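Side-chain contacts in NS6 protease (Murine norovirus 1, PDB 4ASH), which probably cleaves the viral polyprotein into its mature proteins as a trypsin-like cysteine protease of the calicivirus family: residues Gly47-Thr52 / Leu58-Thr63; Gly19-Gly24 / Glu40-Lys45. The protein carries 1 engineered substitution. One frame throughout, in Å; residues are numbered along the deposited sequence.

Contact 1: residues Gly47-Thr52 / Leu58-Thr63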
ATOM      1  N   GLY A  47      21.504  -0.127  -7.064  1.00 30.51           N
ATOM      2  CA  GLY A  47      22.548  -1.086  -6.751  1.00 32.93           C
ATOM      3  C   GLY A  47      22.675  -1.335  -5.258  1.00 35.83           C
ATOM      4  O   GLY A  47      23.093  -2.414  -4.846  1.00 35.63           O
ATOM      5  N   ASP A  48      22.329  -0.331  -4.447  1.00 29.64           N
ATOM      6  CA  ASP A  48      22.272  -0.493  -2.993  1.00 30.96           C
ATOM      7  C   ASP A  48      20.909  -1.049  -2.624  1.00 27.06           C
ATOM      8  O   ASP A  48      20.640  -1.383  -1.470  1.00 30.00           O
ATOM      9  CB  ASP A  48      22.466   0.840  -2.276  1.00 34.44           C
ATOM     10  CG  ASP A  48      23.847   1.416  -2.476  1.00 45.17           C
ATOM     11  OD1 ASP A  48      24.824   0.641  -2.537  1.00 42.94           O
ATOM     12  OD2 ASP A  48      23.950   2.656  -2.569  1.00 53.18           O
ATOM     13  N   PHE A  49      20.041  -1.131  -3.618  1.00 22.71           N
ATOM     14  CA  PHE A  49      18.723  -1.682  -3.408  1.00 22.07           C
ATOM     15  C   PHE A  49      18.246  -2.369  -4.679  1.00 24.27           C
ATOM     16  O   PHE A  49      18.751  -2.094  -5.771  1.00 28.33           O
ATOM     17  CB  PHE A  49      17.730  -0.587  -2.971  1.00 24.60           C
ATOM     18  CG  PHE A  49      17.561   0.527  -3.969  1.00 23.06           C
ATOM     19  CD1 PHE A  49      16.636   0.422  -4.997  1.00 25.34           C
ATOM     20  CD2 PHE A  49      18.317   1.687  -3.868  1.00 24.10           C
ATOM     21  CE1 PHE A  49      16.470   1.447  -5.914  1.00 26.81           C
ATOM     22  CE2 PHE A  49      18.153   2.718  -4.783  1.00 25.69           C
ATOM     23  CZ  PHE A  49      17.234   2.595  -5.805  1.00 22.06           C
ATOM     24  N   THR A  50      17.289  -3.277  -4.528  1.00 23.66           N
ATOM     25  CA  THR A  50      16.643  -3.900  -5.665  1.00 24.56           C
ATOM     26  C   THR A  50      15.173  -3.528  -5.653  1.00 26.70           C
ATOM     27  O   THR A  50      14.618  -3.172  -4.607  1.00 28.39           O
ATOM     28  CB  THR A  50      16.777  -5.426  -5.635  1.00 27.50           C
ATOM     29  OG1 THR A  50      16.146  -5.940  -4.458  1.00 39.94           O
ATOM     30  CG2 THR A  50      18.241  -5.833  -5.639  1.00 26.06           C
ATOM     31  N   VAL A  51      14.550  -3.585  -6.821  1.00 22.21           N
ATOM     32  CA  VAL A  51      13.166  -3.165  -6.942  1.00 23.25           C
ATOM     33  C   VAL A  51      12.395  -4.256  -7.644  1.00 29.37           C
ATOM     34  O   VAL A  51      12.860  -4.823  -8.641  1.00 32.27           O
ATOM     35  CB  VAL A  51      13.032  -1.860  -7.740  1.00 31.60           C
ATOM     36  CG1 VAL A  51      11.583  -1.424  -7.773  1.00 33.05           C
ATOM     37  CG2 VAL A  51      13.895  -0.767  -7.127  1.00 34.08           C
ATOM     38  N   THR A  52      11.236  -4.593  -7.102  1.00 24.63           N
ATOM     39  CA  THR A  52      10.365  -5.527  -7.790  1.00 23.18           C
ATOM     40  C   THR A  52       9.004  -4.872  -7.969  1.00 25.43           C
ATOM     41  O   THR A  52       8.530  -4.142  -7.103  1.00 23.82           O
ATOM     42  CB  THR A  52      10.229  -6.886  -7.057  1.00 29.53           C
ATOM     43  OG1 THR A  52       9.357  -6.761  -5.928  1.00 34.14           O
ATOM     44  CG2 THR A  52      11.590  -7.389  -6.592  1.00 34.04           C
ATOM     45  N   LEU A  58       4.845  -1.761  -5.910  1.00 15.31           N
ATOM     46  CA  LEU A  58       6.291  -1.663  -6.056  1.00 17.06           C
ATOM     47  C   LEU A  58       6.996  -1.869  -4.713  1.00 16.77           C
ATOM     48  O   LEU A  58       6.613  -1.271  -3.706  1.00 17.78           O
ATOM     49  CB  LEU A  58       6.638  -0.291  -6.646  1.00 21.11           C
ATOM     50  CG  LEU A  58       8.060  -0.065  -7.136  1.00 26.91           C
ATOM     51  CD1 LEU A  58       8.376  -1.015  -8.280  1.00 31.49           C
ATOM     52  CD2 LEU A  58       8.208   1.382  -7.581  1.00 27.02           C
ATOM     53  N   LYS A  59       8.019  -2.722  -4.693  1.00 19.08           N
ATOM     54  CA  LYS A  59       8.748  -3.004  -3.465  1.00 21.65           C
ATOM     55  C   LYS A  59      10.236  -2.775  -3.661  1.00 18.40           C
ATOM     56  O   LYS A  59      10.830  -3.273  -4.618  1.00 23.43           O
ATOM     57  CB  LYS A  59       8.489  -4.445  -3.003  1.00 22.79           C
ATOM     58  CG  LYS A  59       9.286  -4.874  -1.768  1.00 26.66           C
ATOM     59  CD  LYS A  59       8.719  -6.149  -1.164  1.00 34.13           C
ATOM     60  CE  LYS A  59       8.859  -7.342  -2.106  1.00 38.53           C
ATOM     61  NZ  LYS A  59      10.284  -7.689  -2.364  1.00 43.69           N
ATOM     62  N   TYR A  60      10.826  -2.022  -2.741  1.00 16.89           N
ATOM     63  CA  TYR A  60      12.264  -1.791  -2.707  1.00 16.87           C
ATOM     64  C   TYR A  60      12.855  -2.560  -1.552  1.00 19.50           C
ATOM     65  O   TYR A  60      12.327  -2.507  -0.441  1.00 17.97           O
ATOM     66  CB  TYR A  60      12.551  -0.309  -2.462  1.00 19.44           C
ATOM     67  CG  TYR A  60      12.085   0.611  -3.553  1.00 19.28           C
ATOM     68  CD1 TYR A  60      10.758   1.010  -3.624  1.00 21.89           C
ATOM     69  CD2 TYR A  60      12.976   1.122  -4.477  1.00 18.29           C
ATOM     70  CE1 TYR A  60      10.324   1.877  -4.618  1.00 24.75           C
ATOM     71  CE2 TYR A  60      12.551   1.992  -5.474  1.00 23.40           C
ATOM     72  CZ  TYR A  60      11.224   2.362  -5.536  1.00 23.11           C
ATOM     73  OH  TYR A  60      10.794   3.243  -6.512  1.00 23.24           O
ATOM     74  N   TYR A  61      13.943  -3.279  -1.814  1.00 18.84           N
ATOM     75  CA  TYR A  61      14.670  -3.958  -0.755  1.00 20.28           C
ATOM     76  C   TYR A  61      16.094  -3.412  -0.642  1.00 19.85           C
ATOM     77  O   TYR A  61      16.854  -3.420  -1.615  1.00 22.98           O
ATOM     78  CB  TYR A  61      14.696  -5.477  -0.986  1.00 19.00           C
ATOM     79  CG  TYR A  61      15.660  -6.166  -0.037  1.00 20.47           C
ATOM     80  CD1 TYR A  61      15.305  -6.417   1.284  1.00 19.29           C
ATOM     81  CD2 TYR A  61      16.943  -6.500  -0.443  1.00 26.70           C
ATOM     82  CE1 TYR A  61      16.197  -7.012   2.172  1.00 22.61           C
ATOM     83  CE2 TYR A  61      17.842  -7.098   0.435  1.00 27.15           C
ATOM     84  CZ  TYR A  61      17.463  -7.351   1.738  1.00 25.44           C
ATOM     85  OH  TYR A  61      18.348  -7.954   2.604  1.00 25.86           O
ATOM     86  N   PHE A  62      16.446  -2.951   0.553  1.00 18.31           N
ATOM     87  CA  PHE A  62      17.754  -2.362   0.811  1.00 20.88           C
ATOM     88  C   PHE A  62      18.618  -3.358   1.567  1.00 22.55           C
ATOM     89  O   PHE A  62      18.241  -3.821   2.640  1.00 22.14           O
ATOM     90  CB  PHE A  62      17.600  -1.069   1.625  1.00 19.99           C
ATOM     91  CG  PHE A  62      16.843   0.013   0.904  1.00 19.52           C
ATOM     92  CD1 PHE A  62      15.455   0.025   0.912  1.00 20.21           C
ATOM     93  CD2 PHE A  62      17.519   1.016   0.215  1.00 20.26           C
ATOM     94  CE1 PHE A  62      14.742   1.014   0.249  1.00 17.70           C
ATOM     95  CE2 PHE A  62      16.816   2.000  -0.453  1.00 18.23           C
ATOM     96  CZ  PHE A  62      15.427   1.995  -0.441  1.00 19.52           C
ATOM     97  N   THR A  63      19.775  -3.685   0.999  1.00 24.69           N
ATOM     98  CA  THR A  63      20.709  -4.614   1.630  1.00 28.85           C
ATOM     99  C   THR A  63      21.057  -4.191   3.056  1.00 24.44           C
ATOM    100  O   THR A  63      21.098  -5.019   3.978  1.00 23.21           O
ATOM    101  CB  THR A  63      21.999  -4.727   0.808  1.00 35.52           C
ATOM    102  OG1 THR A  63      21.668  -5.097  -0.538  1.00 42.14           O
ATOM    103  CG2 THR A  63      22.906  -5.787   1.406  1.00 37.70           C
TER
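The carbonyl oxygen of Lys59 is gripped twice from the neighbouring strand: Thr52 N donates a hydrogen bond to Lys59 O at 2.8 Å, and Val51 CA brings its hydrogen to the same oxygen at 3.3 Å. Lys59 N returns the bond to Thr52 O, and Thr50 and Tyr61 form a second reciprocal pair, giving antiparallel pairing across the hairpin of strands 49-54 and 57-62. Near the open end, Thr63 N reaches Asp48 O only weakly, at 3.5 Å, while the Asp48 carboxylate turns back to accept a bond from Lys45 N.

Phe49, Val51, Tyr60 and Phe62 share the inward face, the three rings forming an aromatic cluster. Non-hydrogen-bonded pairing of Phe49 with Phe62 puts Phe49 CB over the Phe62 ring, a CH-pi contact 3.9 Å from the centroid. With CG between the backbone N and the carbonyl carbon (chi1 60°), the Phe49 ring then lies obliquely between its two neighbours, CD1 at the edge of the Tyr60 ring. Val51 uses both branches: CG2 touches Tyr60 CD2 at 3.4 Å, and CG1, over one face of the tyrosine ring, presses on Leu58 CD1 at 3.3 Å, tighter than ordinary van der Waals contact. On the other face, the Thr52 side chain lies beside that of Lys59, whose bends at chi3 and chi4 leave NZ 3.8 Å from Thr52 OG1, a proximity and not a hydrogen bond; Thr50 OG1 lies at the edge of the Tyr61 ring.

On its far side strand 57-62 bonds to strand 26-30, with Phe62 O accepting a bond from His25 ND1, within the antiparallel N-terminal sheet of a trypsin-like fold. The hairpin is thus two-sided: three aromatic rings and a valine make a largely apolar inner face, and threonines, lysine and tyrosine form the polar outer one.

Contact 2: residues Gly19-Gly24 / Glu40-Lys45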
ATOM      1  N   GLY A  19       4.790   6.130   0.584  1.00 14.14           N
ATOM      2  CA  GLY A  19       5.163   4.725   0.690  1.00 15.92           C
ATOM      3  C   GLY A  19       5.246   4.345   2.159  1.00 16.94           C
ATOM      4  O   GLY A  19       5.049   5.202   3.041  1.00 15.59           O
ATOM      5  N   PHE A  20       5.557   3.077   2.425  1.00 13.67           N
ATOM      6  CA  PHE A  20       5.475   2.515   3.769  1.00 14.22           C
ATOM      7  C   PHE A  20       6.644   1.589   4.029  1.00 13.21           C
ATOM      8  O   PHE A  20       6.926   0.689   3.218  1.00 15.07           O
ATOM      9  CB  PHE A  20       4.176   1.717   3.908  1.00 14.05           C
ATOM     10  CG  PHE A  20       3.941   1.149   5.285  1.00 13.13           C
ATOM     11  CD1 PHE A  20       3.611   1.979   6.346  1.00 16.20           C
ATOM     12  CD2 PHE A  20       4.043  -0.220   5.521  1.00 16.27           C
ATOM     13  CE1 PHE A  20       3.373   1.468   7.603  1.00 20.70           C
ATOM     14  CE2 PHE A  20       3.810  -0.737   6.780  1.00 17.01           C
ATOM     15  CZ  PHE A  20       3.475   0.094   7.820  1.00 20.61           C
ATOM     16  N   TRP A  21       7.328   1.802   5.152  1.00 13.58           N
ATOM     17  CA  TRP A  21       8.370   0.874   5.588  1.00 13.00           C
ATOM     18  C   TRP A  21       7.790  -0.352   6.257  1.00 13.42           C
ATOM     19  O   TRP A  21       7.315  -0.288   7.390  1.00 15.66           O
ATOM     20  CB  TRP A  21       9.341   1.569   6.557  1.00 15.23           C
ATOM     21  CG  TRP A  21      10.153   2.613   5.891  1.00 15.73           C
ATOM     22  CD1 TRP A  21       9.917   3.961   5.896  1.00 16.35           C
ATOM     23  CD2 TRP A  21      11.310   2.412   5.073  1.00 13.45           C
ATOM     24  NE1 TRP A  21      10.871   4.610   5.146  1.00 17.63           N
ATOM     25  CE2 TRP A  21      11.735   3.681   4.623  1.00 19.56           C
ATOM     26  CE3 TRP A  21      12.024   1.279   4.667  1.00 14.88           C
ATOM     27  CZ2 TRP A  21      12.846   3.852   3.794  1.00 15.96           C
ATOM     28  CZ3 TRP A  21      13.128   1.449   3.843  1.00 17.47           C
ATOM     29  CH2 TRP A  21      13.526   2.720   3.411  1.00 15.52           C
ATOM     30  N   VAL A  22       7.821  -1.476   5.543  1.00 13.34           N
ATOM     31  CA  VAL A  22       7.391  -2.750   6.110  1.00 16.21           C
ATOM     32  C   VAL A  22       8.413  -3.212   7.149  1.00 17.10           C
ATOM     33  O   VAL A  22       8.065  -3.845   8.148  1.00 17.16           O
ATOM     34  CB  VAL A  22       7.248  -3.812   5.012  1.00 16.14           C
ATOM     35  CG1 VAL A  22       6.817  -5.168   5.608  1.00 16.83           C
ATOM     36  CG2 VAL A  22       6.223  -3.353   3.995  1.00 16.68           C
ATOM     37  N   SER A  23       9.676  -2.884   6.907  1.00 17.36           N
ATOM     38  CA  SER A  23      10.750  -3.191   7.843  1.00 17.93           C
ATOM     39  C   SER A  23      11.821  -2.162   7.627  1.00 16.09           C
ATOM     40  O   SER A  23      11.667  -1.279   6.797  1.00 18.08           O
ATOM     41  CB  SER A  23      11.345  -4.566   7.552  1.00 20.23           C
ATOM     42  OG  SER A  23      12.062  -4.555   6.321  1.00 19.36           O
ATOM     43  N   GLY A  24      12.927  -2.273   8.347  1.00 17.05           N
ATOM     44  CA  GLY A  24      14.019  -1.356   8.104  1.00 20.15           C
ATOM     45  C   GLY A  24      14.641  -1.500   6.726  1.00 20.00           C
ATOM     46  O   GLY A  24      15.374  -0.598   6.284  1.00 20.81           O
ATOM     47  N   GLU A  40      18.252   7.968  -7.206  1.00 28.36           N
ATOM     48  CA  GLU A  40      18.759   7.816  -5.848  1.00 26.47           C
ATOM     49  C   GLU A  40      17.641   8.134  -4.847  1.00 28.26           C
ATOM     50  O   GLU A  40      16.981   9.174  -4.949  1.00 30.35           O
ATOM     51  CB  GLU A  40      19.979   8.713  -5.618  1.00 26.30           C
ATOM     52  CG  GLU A  40      20.438   8.758  -4.176  1.00 35.86           C
ATOM     53  CD  GLU A  40      21.648   9.656  -3.978  1.00 48.28           C
ATOM     54  OE1 GLU A  40      22.357   9.937  -4.970  1.00 46.79           O
ATOM     55  OE2 GLU A  40      21.886  10.081  -2.829  1.00 50.27           O
ATOM     56  N   ILE A  41      17.398   7.229  -3.902  1.00 24.24           N
ATOM     57  CA  ILE A  41      16.355   7.464  -2.898  1.00 25.84           C
ATOM     58  C   ILE A  41      16.851   7.186  -1.484  1.00 22.31           C
ATOM     59  O   ILE A  41      17.625   6.260  -1.265  1.00 22.01           O
ATOM     60  CB  ILE A  41      15.105   6.613  -3.172  1.00 22.21           C
ATOM     61  CG1 ILE A  41      15.489   5.135  -3.277  1.00 21.71           C
ATOM     62  CG2 ILE A  41      14.392   7.083  -4.445  1.00 22.73           C
ATOM     63  CD1 ILE A  41      14.307   4.202  -3.447  1.00 26.08           C
ATOM     64  N   PHE A  42      16.410   8.000  -0.530  1.00 19.45           N
ATOM     65  CA  PHE A  42      16.834   7.870   0.864  1.00 18.42           C
ATOM     66  C   PHE A  42      18.349   7.810   1.006  1.00 20.96           C
ATOM     67  O   PHE A  42      18.875   7.121   1.886  1.00 24.20           O
ATOM     68  CB  PHE A  42      16.194   6.640   1.510  1.00 18.40           C
ATOM     69  CG  PHE A  42      14.724   6.526   1.261  1.00 18.82           C
ATOM     70  CD1 PHE A  42      13.875   7.594   1.513  1.00 18.67           C
ATOM     71  CD2 PHE A  42      14.188   5.352   0.757  1.00 17.29           C
ATOM     72  CE1 PHE A  42      12.518   7.497   1.276  1.00 19.51           C
ATOM     73  CE2 PHE A  42      12.827   5.239   0.515  1.00 19.07           C
ATOM     74  CZ  PHE A  42      11.987   6.309   0.771  1.00 21.00           C
ATOM     75  N   GLY A  43      19.043   8.522   0.124  1.00 23.14           N
ATOM     76  CA  GLY A  43      20.490   8.624   0.186  1.00 22.97           C
ATOM     77  C   GLY A  43      21.178   7.367  -0.327  1.00 25.84           C
ATOM     78  O   GLY A  43      22.375   7.175  -0.110  1.00 30.52           O
ATOM     79  N   ARG A  44      20.423   6.500  -0.996  1.00 21.43           N
ATOM     80  CA  ARG A  44      20.980   5.257  -1.520  1.00 21.96           C
ATOM     81  C   ARG A  44      20.929   5.219  -3.047  1.00 29.20           C
ATOM     82  O   ARG A  44      19.921   5.577  -3.655  1.00 30.29           O
ATOM     83  CB  ARG A  44      20.235   4.053  -0.934  1.00 21.98           C
ATOM     84  CG  ARG A  44      20.198   4.033   0.586  1.00 21.10           C
ATOM     85  CD  ARG A  44      21.550   3.614   1.200  1.00 25.83           C
ATOM     86  NE  ARG A  44      21.477   3.614   2.657  1.00 27.45           N
ATOM     87  CZ  ARG A  44      21.102   2.564   3.388  1.00 21.07           C
ATOM     88  NH1 ARG A  44      20.781   1.411   2.802  1.00 23.21           N
ATOM     89  NH2 ARG A  44      21.045   2.675   4.708  1.00 26.58           N
ATOM     90  N   LYS A  45      22.016   4.780  -3.669  1.00 27.81           N
ATOM     91  CA  LYS A  45      22.069   4.706  -5.124  1.00 28.63           C
ATOM     92  C   LYS A  45      21.537   3.373  -5.633  1.00 29.07           C
ATOM     93  O   LYS A  45      21.588   2.369  -4.922  1.00 29.65           O
ATOM     94  CB  LYS A  45      23.503   4.903  -5.621  1.00 35.24           C
ATOM     95  CG  LYS A  45      24.136   6.241  -5.268  1.00 46.93           C
ATOM     96  CD  LYS A  45      25.579   6.279  -5.753  1.00 58.05           C
ATOM     97  CE  LYS A  45      26.284   7.559  -5.348  1.00 65.53           C
ATOM     98  NZ  LYS A  45      27.728   7.523  -5.722  1.00 67.70           N
TER
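Backbones remain far apart here, the closest alpha carbons, Trp21 CA and Phe42 CA, being 12.0 Å from each other, and the two residues meet through their aromatic side chains alone. Residues 19-21 are the end of an extended strand, after which the chain bends. Opposite, Ile41 to Arg44 make a type I' beta turn, with Phe42 and Gly43 both in the left-handed region (Phe42 phi 51°). Its ends are tied by reciprocal backbone bonds: Arg44 N to Ile41 O at 2.8 Å, and Ile41 N to Arg44 O at 3.0 Å.

From this turn Phe42 projects toward the strand, while Trp21 reaches out from it, and the two side chains slide past one another in opposite directions. Trp21 CG lies anti to its carbonyl carbon (chi1 -68°), a torsion that turns the benzo end of the indole to Phe42. Its CZ2 stands 3.5 Å above one face of the Phe42 ring, displaced toward the rim, at nearly equal distance, about 3.6 Å, from Phe42 CD2 and CE2; Trp21 CH2 follows, 3.8 Å from Phe42 CD2. The centroids of the Trp21 six-membered ring and the Phe42 ring are 5.1 Å apart, and the planes meet obliquely, at 50°. On the reverse face of the phenylalanine lies CB of its own neighbour Ile41, so the ring is held between the indole and the base of the turn. The contact is wholly apolar.

Phe27 of strand 26-30 meets both partners, edge-to-face with Phe42. Val12 of strand 11-14 and the loop residues Val66 and Ile70 bear on Trp21, whose carbonyl is bonded to Arg10. Arg44 fastens the other arm of the turn to the carbonyls of Ser64 and Ala65. The turn sends Ile41 and Phe42 onto the sheet face that carries Trp21, Phe27, Tyr60 and Phe62.

From the N terminus, strand 17-21 leads through strand 26-30 into the long connection that carries 40-45, and contact 2 closes this excursion by bringing its turn back to the earlier strand. Only then does contact 1 open, closing the short hairpin of 49-54 and 57-62. The two loops follow in series, neither nested nor crossed, yet their centres are about 8 Å apart. Phe62 joins them, its CE1 3.8 Å from Trp21 CH2, and Tyr60 CE2 meets Ile41 CD1 at 3.5 Å. Apolar packing among these side chains ties the edge hairpin, the connecting loop and the N-terminal strands of the antiparallel sheet together.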